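Local coordinates for protein lectin CEL-IV, C-type (PDB 3ALT) that probably binds galactose-type carbohydrates through a calcium site, as a C-type lectin from the sea cucumber Cucumaria echinata, at residues Leu66-Leu71 and Ala126-Arg131. Residues are numbered along the deposited sequence; the frame is centred on the assembly and turned at random.
Sequences LVKTSL and AGDYSR. With GLC (alpha-D-glucopyranose), chain E.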
loop_
_atom_site.group_PDB
_atom_site.type_symbol
_atom_site.label_atom_id
_atom_site.label_comp_id
_atom_site.label_asym_id
_atom_site.label_seq_id
_atom_site.Cartn_x
_atom_site.Cartn_y
_atom_site.Cartn_z
ATOM N N LEU A 66 -6.820 0.957 -20.323
ATOM C CA LEU A 66 -5.567 1.642 -20.159
ATOM C C LEU A 66 -5.005 2.124 -21.513
ATOM O O LEU A 66 -4.482 3.249 -21.634
ATOM C CB LEU A 66 -4.572 0.732 -19.411
ATOM C CG LEU A 66 -3.159 1.332 -19.334
ATOM C CD1 LEU A 66 -3.152 2.591 -18.485
ATOM C CD2 LEU A 66 -2.126 0.366 -18.817
ATOM N N VAL A 67 -5.135 1.273 -22.517
ATOM C CA VAL A 67 -4.749 1.635 -23.874
ATOM C C VAL A 67 -5.713 2.683 -24.448
ATOM O O VAL A 67 -5.286 3.707 -24.972
ATOM C CB VAL A 67 -4.647 0.382 -24.786
ATOM C CG1 VAL A 67 -4.582 0.765 -26.254
ATOM C CG2 VAL A 67 -3.453 -0.458 -24.382
ATOM N N LYS A 68 -7.016 2.458 -24.318
ATOM C CA LYS A 68 -7.972 3.410 -24.881
ATOM C C LYS A 68 -7.868 4.792 -24.245
ATOM O O LYS A 68 -7.820 5.779 -24.963
ATOM C CB LYS A 68 -9.387 2.859 -24.910
ATOM C CG LYS A 68 -9.555 1.773 -25.992
ATOM C CD LYS A 68 -10.967 1.171 -26.058
ATOM C CE LYS A 68 -12.010 2.099 -26.724
ATOM N NZ LYS A 68 -13.042 1.258 -27.431
ATOM N N THR A 69 -7.781 4.874 -22.923
ATOM C CA THR A 69 -7.650 6.184 -22.278
ATOM C C THR A 69 -6.330 6.906 -22.568
ATOM O O THR A 69 -6.288 8.138 -22.534
ATOM C CB THR A 69 -7.877 6.137 -20.739
ATOM O OG1 THR A 69 -6.765 5.494 -20.084
ATOM C CG2 THR A 69 -9.206 5.445 -20.414
ATOM N N SER A 70 -5.270 6.152 -22.863
ATOM C CA SER A 70 -3.941 6.746 -23.043
ATOM C C SER A 70 -3.642 7.210 -24.481
ATOM O O SER A 70 -2.765 8.073 -24.729
ATOM C CB SER A 70 -2.871 5.760 -22.604
ATOM O OG SER A 70 -2.973 5.448 -21.230
ATOM N N LEU A 71 -4.387 6.638 -25.411
ATOM C CA LEU A 71 -4.138 6.775 -26.818
ATOM C C LEU A 71 -5.446 7.079 -27.545
ATOM O O LEU A 71 -5.740 6.435 -28.570
ATOM C CB LEU A 71 -3.617 5.443 -27.324
ATOM C CG LEU A 71 -2.145 5.070 -27.474
ATOM C CD1 LEU A 71 -1.187 5.715 -26.500
ATOM C CD2 LEU A 71 -1.998 3.559 -27.532
ATOM N N ALA A 126 -6.683 -2.464 -30.153
ATOM C CA ALA A 126 -7.665 -1.569 -29.542
ATOM C C ALA A 126 -8.629 -0.809 -30.489
ATOM O O ALA A 126 -9.534 -0.116 -30.043
ATOM C CB ALA A 126 -6.978 -0.626 -28.595
ATOM N N GLY A 127 -8.452 -0.944 -31.790
ATOM C CA GLY A 127 -9.422 -0.396 -32.718
ATOM C C GLY A 127 -10.799 -1.009 -32.580
ATOM O O GLY A 127 -10.968 -2.078 -32.015
ATOM N N ASP A 128 -11.784 -0.330 -33.147
ATOM C CA ASP A 128 -13.174 -0.628 -32.926
ATOM C C ASP A 128 -13.580 -2.007 -33.433
ATOM O O ASP A 128 -14.647 -2.510 -33.078
ATOM C CB ASP A 128 -14.025 0.439 -33.604
ATOM C CG ASP A 128 -14.062 1.751 -32.825
ATOM O OD1 ASP A 128 -14.347 2.802 -33.472
ATOM O OD2 ASP A 128 -13.806 1.734 -31.586
ATOM N N TYR A 129 -12.729 -2.611 -34.256
ATOM C CA TYR A 129 -13.040 -3.891 -34.883
ATOM C C TYR A 129 -12.827 -5.070 -33.928
ATOM O O TYR A 129 -13.497 -6.114 -34.060
ATOM C CB TYR A 129 -12.198 -4.079 -36.157
ATOM C CG TYR A 129 -12.299 -5.467 -36.726
ATOM C CD1 TYR A 129 -13.343 -5.834 -37.602
ATOM C CD2 TYR A 129 -11.383 -6.430 -36.373
ATOM C CE1 TYR A 129 -13.431 -7.145 -38.100
ATOM C CE2 TYR A 129 -11.469 -7.707 -36.854
ATOM C CZ TYR A 129 -12.475 -8.062 -37.714
ATOM O OH TYR A 129 -12.510 -9.352 -38.169
ATOM N N SER A 130 -11.904 -4.892 -32.973
ATOM C CA SER A 130 -11.421 -5.965 -32.110
ATOM C C SER A 130 -11.556 -5.635 -30.647
ATOM O O SER A 130 -11.392 -6.477 -29.780
ATOM C CB SER A 130 -9.969 -6.222 -32.419
ATOM O OG SER A 130 -9.258 -4.993 -32.542
ATOM N N ARG A 131 -11.818 -4.373 -30.366
ATOM C CA ARG A 131 -12.133 -3.927 -29.015
ATOM C C ARG A 131 -11.066 -4.230 -27.943
ATOM O O ARG A 131 -11.386 -4.363 -26.756
ATOM C CB ARG A 131 -13.495 -4.513 -28.615
ATOM C CG ARG A 131 -14.665 -3.932 -29.396
ATOM C CD ARG A 131 -15.174 -2.687 -28.672
ATOM N NE ARG A 131 -15.502 -1.589 -29.597
ATOM C CZ ARG A 131 -15.905 -0.364 -29.228
ATOM N NH1 ARG A 131 -16.040 -0.052 -27.936
ATOM N NH2 ARG A 131 -16.200 0.551 -30.158
HETATM C C1 GLC E . -7.572 -6.185 -43.539
HETATM C C2 GLC E . -9.024 -5.732 -43.504
HETATM C C3 GLC E . -9.674 -6.086 -42.168
HETATM C C4 GLC E . -9.326 -7.511 -41.722
HETATM C C5 GLC E . -7.843 -7.456 -41.424
HETATM C C6 GLC E . -6.982 -8.761 -41.405
HETATM O O1 GLC E . -6.651 -5.267 -44.169
HETATM O O2 GLC E . -9.126 -4.333 -43.744
HETATM O O3 GLC E . -11.077 -5.981 -42.309
HETATM O O4 GLC E . -10.022 -7.856 -40.516
HETATM O O5 GLC E . -7.223 -6.371 -42.178
HETATM O O6 GLC E . -5.729 -8.310 -40.794
#
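Val67 and Ala126 supply the apolar part of this contact: Val67 CG1 meets Ala126 CB at 3.6 Å. With CG1 anti to the backbone N (chi1 166°), Val67 directs this branch at the loop; both residues are buried. Lys68, the residue most covered by the loop, runs past Ala126, its CG 4.4 Å from Ala126 CB, before its end meets Arg131.

The polar part is electrostatic, with no hydrogen bond joining the segments. Lys68 NZ sits over one face of the Arg131 guanidinium, 3.3 Å from NH1, where two donors cannot bond. Asp128 probably offsets the two positive charges: its OD2 is 3.0 Å from Arg131 NH2, a salt bridge with the oxygen well out of the guanidinium plane, and 4.3 Å from Lys68 NZ, beyond salt-bridge range.

Hydrogen bonds within the loop shape it. Gly127 O accepts from both Ser130 N (3.1 Å) and Arg131 N (3.0 Å), and the side-chain hydroxyl of Ser130 bonds back to Ala125 O. Tyr129, whose ring meets Trp79, lies near the bound glucose, CZ being 3.7 Å from glucose O4.

Helix 57-70 is thus joined near its C-terminal end to the loop between strands 120-125 and 134-137, the latter carrying the calcium ligand Asp136, within the C-type lectin fold.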